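Local coordinates for coenzyme A transferase (Yersinia pestis, PDB 3QLI), which probably transfers coenzyme A between acyl-CoA thioesters and acetate or related carboxylates, at residues F75-I80 with F100-E105; L86-N91 with R106-R111. One frame throughout, in Å; residues are numbered along the deposited sequence.

Interaction 1 (F75-I80 with F100-E105); sequences FETAKI and FVTAVE
F75 drives the edge of its ring into the face of F100, a T-shaped pair with planes 88° apart and centroids separated by 4.7 Å. CD1 of F75 does the touching: it stands over the centre of the F100 ring, 3.4 Å from CE1 of F100. F128 and Y165 also meet the F75 ring. Although the CB of E76 points away, the bend at chi2 (56°) swings CD back, and OE1 of the carboxylate lies 3.3 Å from F100 CD2.

Further along, the contact turns polar. T77 and E105 meet tip to tip, and OG1 of T77 donates to the syn lone pair of E105 OE2 over a short 2.5 Å. The same hydroxyl accepts from a water, 2.7 Å from T77 OG1, that also donates to F100 O and so bridges the two segments. Y74 OH is a second hydrogen-bonding partner of E105 OE2.

The other carboxylate oxygen is gripped twice by T102: T102 N donates to E105 OE1 over 2.8 Å, on the anti side and 25° out of the carboxylate plane, and the T102 hydroxyl donates on the syn side. With both oxygens engaged, the carboxylate is restrained against rotation. T102, the N-cap of helix 103-114, and E105 thus form a capping box; V104 N adds a weak capping bond to T102 OG1. The segments follow adjacent parallel strands, 70-74 and 94-98, so the cap lies at strand-to-helix turns of an alpha/beta sheet, a usual place for cofactor sites; here E76 and A103 bind coenzyme A.

Interaction 2 (L86-N91 with R106-R111); sequences LRYELN and RALIRR
L86 meets helix 103-114 through its backbone: its carbonyl O lies 3.5 Å from CD2 of L108, while its side chain packs on V104 and E105 one turn earlier. Next, R87 turns from the helix and makes a weak salt bridge to E89, its NE 3.3 Å from E89 OE1. Y88 is the residue on this side whose side chain meets both L108 and R111. Its CG is anti to the backbone N (chi1 -170°), and the ring meets L108 at its edge and R111 over a face. At the edge, L108 CD2 is 4.0 Å from Y88 CD1. Over the face, the R111 guanidinium is only 3° from parallel and its centre 4.3 Å from that of the ring. NE sits over the rim at CD2, and R111 CD makes a CH-pi contact 3.7 Å from the ring centroid. The phenol oxygen is hydrogen-bonded to D115. E89 bends at chi2, and its OE2 lies 4.2 Å from R111 NH1, well out of the guanidinium plane and beyond salt-bridge range. Within this contact R111 is engaged by flat cation-pi stacking and CH-pi packing, with E89 probably adding only a diffuse electrostatic attraction.

Overall arrangement
Interactions 1 and 2 lie next to each other along helix 103-114, their centres 11 Å apart: interaction 1 uses its N-terminal end, interaction 2 the turns that follow. The two touch, for T77 CG2 of the first lies 3.4 Å from L86 CD1 of the second. Their characters differ with position. Interaction 1 borders the coenzyme A site: E76 and A103 belong to it, and the side chain of F100 comes within about 5 Å of that of E264, which binds coenzyme A covalently. The centre of interaction 2 lies about 22 Å from the chain centre, against about 11 Å for interaction 1. R106 in its helical segment also binds coenzyme A but makes no contact with 86-91.

Interaction 1 (F75-I80 with F100-E105)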
# COMPACT_ATOMS: atom_id res chain seq x y z
N PHE A 75 5.30 -19.80 3.40
CA PHE A 75 6.18 -18.67 3.09
C PHE A 75 7.63 -19.02 3.44
O PHE A 75 7.87 -19.88 4.29
CB PHE A 75 5.82 -17.47 3.97
CG PHE A 75 4.58 -16.74 3.57
CD1 PHE A 75 4.64 -15.63 2.75
CD2 PHE A 75 3.34 -17.13 4.06
CE1 PHE A 75 3.50 -14.94 2.40
CE2 PHE A 75 2.20 -16.45 3.71
CZ PHE A 75 2.27 -15.35 2.88
N GLU A 76 8.58 -18.35 2.80
CA GLU A 76 10.01 -18.54 3.11
C GLU A 76 10.57 -19.97 3.09
O GLU A 76 10.99 -20.49 4.12
CB GLU A 76 10.37 -17.85 4.43
CG GLU A 76 11.81 -17.37 4.49
CD GLU A 76 12.18 -16.44 3.35
OE1 GLU A 76 11.30 -15.69 2.88
OE2 GLU A 76 13.36 -16.45 2.93
N THR A 77 10.55 -20.59 1.92
CA THR A 77 11.03 -21.96 1.74
C THR A 77 12.52 -22.17 2.07
O THR A 77 13.35 -21.30 1.85
CB THR A 77 10.82 -22.43 0.29
OG1 THR A 77 9.67 -21.78 -0.26
CG2 THR A 77 10.63 -23.94 0.24
N ALA A 78 12.82 -23.36 2.59
CA ALA A 78 14.17 -23.76 2.96
C ALA A 78 14.48 -25.11 2.32
O ALA A 78 13.56 -25.83 1.93
CB ALA A 78 14.32 -23.84 4.46
N LYS A 79 15.75 -25.47 2.30
CA LYS A 79 16.19 -26.70 1.66
C LYS A 79 15.45 -27.89 2.25
O LYS A 79 15.21 -28.88 1.55
CB LYS A 79 17.70 -26.89 1.82
CG LYS A 79 18.25 -28.10 1.10
CD LYS A 79 19.77 -28.08 1.06
CE LYS A 79 20.33 -29.37 0.49
NZ LYS A 79 19.68 -29.73 -0.80
N ILE A 80 15.08 -27.81 3.52
CA ILE A 80 14.37 -28.92 4.13
C ILE A 80 13.08 -29.19 3.35
O ILE A 80 12.78 -30.33 3.03
CB ILE A 80 13.98 -28.58 5.58
CG1 ILE A 80 15.23 -28.31 6.42
CG2 ILE A 80 13.14 -29.69 6.18
CD1 ILE A 80 14.98 -27.42 7.61
N PHE A 100 5.33 -17.11 -1.17
CA PHE A 100 6.53 -16.40 -1.62
C PHE A 100 7.12 -17.29 -2.70
O PHE A 100 7.11 -18.51 -2.57
CB PHE A 100 7.62 -16.34 -0.54
CG PHE A 100 7.45 -15.25 0.48
CD1 PHE A 100 6.56 -14.21 0.30
CD2 PHE A 100 8.23 -15.27 1.64
CE1 PHE A 100 6.43 -13.21 1.26
CE2 PHE A 100 8.11 -14.28 2.60
CZ PHE A 100 7.20 -13.25 2.41
N VAL A 101 7.65 -16.70 -3.77
CA VAL A 101 8.37 -17.49 -4.77
C VAL A 101 9.88 -17.30 -4.57
O VAL A 101 10.41 -16.23 -4.85
CB VAL A 101 7.92 -17.13 -6.21
CG1 VAL A 101 8.76 -17.88 -7.27
CG2 VAL A 101 6.44 -17.44 -6.40
N THR A 102 10.55 -18.33 -4.04
CA THR A 102 11.98 -18.26 -3.78
C THR A 102 12.77 -19.12 -4.77
O THR A 102 12.21 -19.67 -5.71
CB THR A 102 12.35 -18.72 -2.33
OG1 THR A 102 12.34 -20.15 -2.26
CG2 THR A 102 11.39 -18.15 -1.30
N ALA A 103 14.07 -19.25 -4.53
CA ALA A 103 14.93 -20.05 -5.40
C ALA A 103 14.35 -21.45 -5.63
O ALA A 103 14.36 -21.96 -6.76
CB ALA A 103 16.35 -20.15 -4.82
N VAL A 104 13.84 -22.07 -4.58
CA VAL A 104 13.25 -23.41 -4.70
C VAL A 104 12.09 -23.46 -5.70
O VAL A 104 12.02 -24.35 -6.54
CB VAL A 104 12.79 -23.95 -3.32
CG1 VAL A 104 12.04 -25.27 -3.48
CG2 VAL A 104 13.98 -24.09 -2.38
N GLU A 105 11.17 -22.50 -5.60
CA GLU A 105 10.02 -22.45 -6.51
C GLU A 105 10.42 -22.02 -7.92
O GLU A 105 9.86 -22.49 -8.90
CB GLU A 105 8.94 -21.51 -5.97
CG GLU A 105 8.23 -22.01 -4.74
CD GLU A 105 9.05 -21.83 -3.47
OE1 GLU A 105 9.95 -20.96 -3.44
OE2 GLU A 105 8.78 -22.56 -2.49
O HOH W 1 8.14 -19.51 -0.09

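Interaction 2 (L86-N91 with R106-R111)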
# COMPACT_ATOMS: atom_id res chain seq x y z
N LEU A 86 8.42 -30.76 -1.41
CA LEU A 86 8.40 -29.97 -2.63
C LEU A 86 9.12 -30.61 -3.83
O LEU A 86 9.19 -30.01 -4.90
CB LEU A 86 8.96 -28.56 -2.37
CG LEU A 86 8.19 -27.73 -1.34
CD1 LEU A 86 8.76 -26.32 -1.24
CD2 LEU A 86 6.71 -27.68 -1.68
N ARG A 87 9.68 -31.81 -3.64
CA ARG A 87 10.39 -32.46 -4.74
C ARG A 87 9.48 -32.56 -5.96
O ARG A 87 8.32 -32.95 -5.83
CB ARG A 87 10.89 -33.86 -4.35
CG ARG A 87 12.11 -33.85 -3.43
CD ARG A 87 12.88 -35.17 -3.51
NE ARG A 87 12.03 -36.36 -3.43
CZ ARG A 87 11.61 -36.90 -2.29
NH1 ARG A 87 11.93 -36.36 -1.13
NH2 ARG A 87 10.84 -37.99 -2.31
N TYR A 88 10.01 -32.20 -7.12
CA TYR A 88 9.23 -32.15 -8.36
C TYR A 88 8.40 -33.42 -8.58
O TYR A 88 7.24 -33.36 -8.99
CB TYR A 88 10.17 -31.92 -9.55
CG TYR A 88 9.47 -31.62 -10.86
CD1 TYR A 88 9.15 -30.31 -11.22
CD2 TYR A 88 9.13 -32.64 -11.74
CE1 TYR A 88 8.52 -30.02 -12.41
CE2 TYR A 88 8.50 -32.36 -12.94
CZ TYR A 88 8.20 -31.06 -13.27
OH TYR A 88 7.56 -30.78 -14.46
N GLU A 89 8.99 -34.57 -8.26
CA GLU A 89 8.35 -35.85 -8.55
C GLU A 89 7.08 -36.06 -7.74
O GLU A 89 6.27 -36.92 -8.07
CB GLU A 89 9.31 -37.01 -8.30
CG GLU A 89 10.72 -36.76 -8.82
CD GLU A 89 11.60 -36.08 -7.79
OE1 GLU A 89 11.84 -36.69 -6.72
OE2 GLU A 89 12.05 -34.94 -8.04
N LEU A 90 6.92 -35.29 -6.67
CA LEU A 90 5.74 -35.42 -5.82
C LEU A 90 4.69 -34.35 -6.11
O LEU A 90 3.66 -34.28 -5.45
CB LEU A 90 6.14 -35.35 -4.34
CG LEU A 90 7.24 -36.30 -3.86
CD1 LEU A 90 7.56 -36.04 -2.39
CD2 LEU A 90 6.85 -37.75 -4.07
N ASN A 91 4.98 -33.50 -7.09
CA ASN A 91 4.09 -32.41 -7.46
C ASN A 91 2.65 -32.81 -7.78
O ASN A 91 1.74 -31.98 -7.68
CB ASN A 91 4.68 -31.61 -8.62
CG ASN A 91 4.11 -30.21 -8.72
OD1 ASN A 91 3.11 -29.98 -9.40
ND2 ASN A 91 4.73 -29.27 -8.02
N ARG A 106 11.38 -21.10 -8.03
CA ARG A 106 11.89 -20.74 -9.34
C ARG A 106 12.40 -21.98 -10.10
O ARG A 106 12.08 -22.16 -11.27
CB ARG A 106 12.99 -19.68 -9.23
CG ARG A 106 12.46 -18.30 -8.86
CD ARG A 106 13.48 -17.20 -9.17
NE ARG A 106 14.67 -17.30 -8.34
CZ ARG A 106 14.82 -16.73 -7.14
NH1 ARG A 106 13.84 -16.02 -6.60
NH2 ARG A 106 15.95 -16.89 -6.47
N ALA A 107 13.16 -22.83 -9.42
CA ALA A 107 13.64 -24.07 -10.02
C ALA A 107 12.49 -24.99 -10.47
O ALA A 107 12.51 -25.55 -11.57
CB ALA A 107 14.58 -24.81 -9.07
N LEU A 108 11.49 -25.15 -9.62
CA LEU A 108 10.32 -25.95 -9.97
C LEU A 108 9.59 -25.36 -11.16
O LEU A 108 9.18 -26.09 -12.08
CB LEU A 108 9.36 -26.04 -8.79
CG LEU A 108 9.81 -26.80 -7.55
CD1 LEU A 108 8.80 -26.60 -6.42
CD2 LEU A 108 9.97 -28.28 -7.87
N ILE A 109 9.38 -24.05 -11.15
CA ILE A 109 8.57 -23.41 -12.19
C ILE A 109 9.22 -23.59 -13.55
O ILE A 109 8.57 -23.94 -14.54
CB ILE A 109 8.39 -21.90 -11.95
CG1 ILE A 109 7.52 -21.66 -10.71
CG2 ILE A 109 7.76 -21.23 -13.18
CD1 ILE A 109 7.46 -20.19 -10.29
N ARG A 110 10.53 -23.37 -13.58
CA ARG A 110 11.29 -23.46 -14.83
C ARG A 110 11.31 -24.90 -15.34
O ARG A 110 11.12 -25.14 -16.53
CB ARG A 110 12.70 -22.90 -14.64
CG ARG A 110 12.71 -21.36 -14.60
CD ARG A 110 13.95 -20.79 -13.94
NE ARG A 110 13.89 -19.34 -13.89
CZ ARG A 110 14.59 -18.57 -13.06
NH1 ARG A 110 15.43 -19.13 -12.20
NH2 ARG A 110 14.46 -17.25 -13.10
N ARG A 111 11.50 -25.85 -14.43
CA ARG A 111 11.51 -27.25 -14.81
C ARG A 111 10.15 -27.64 -15.38
O ARG A 111 10.07 -28.38 -16.36
CB ARG A 111 11.84 -28.13 -13.60
CG ARG A 111 11.92 -29.61 -13.91
CD ARG A 111 12.39 -30.40 -12.71
NE ARG A 111 12.36 -31.84 -12.95
CZ ARG A 111 12.88 -32.74 -12.13
NH1 ARG A 111 13.47 -32.36 -11.01
NH2 ARG A 111 12.80 -34.03 -12.43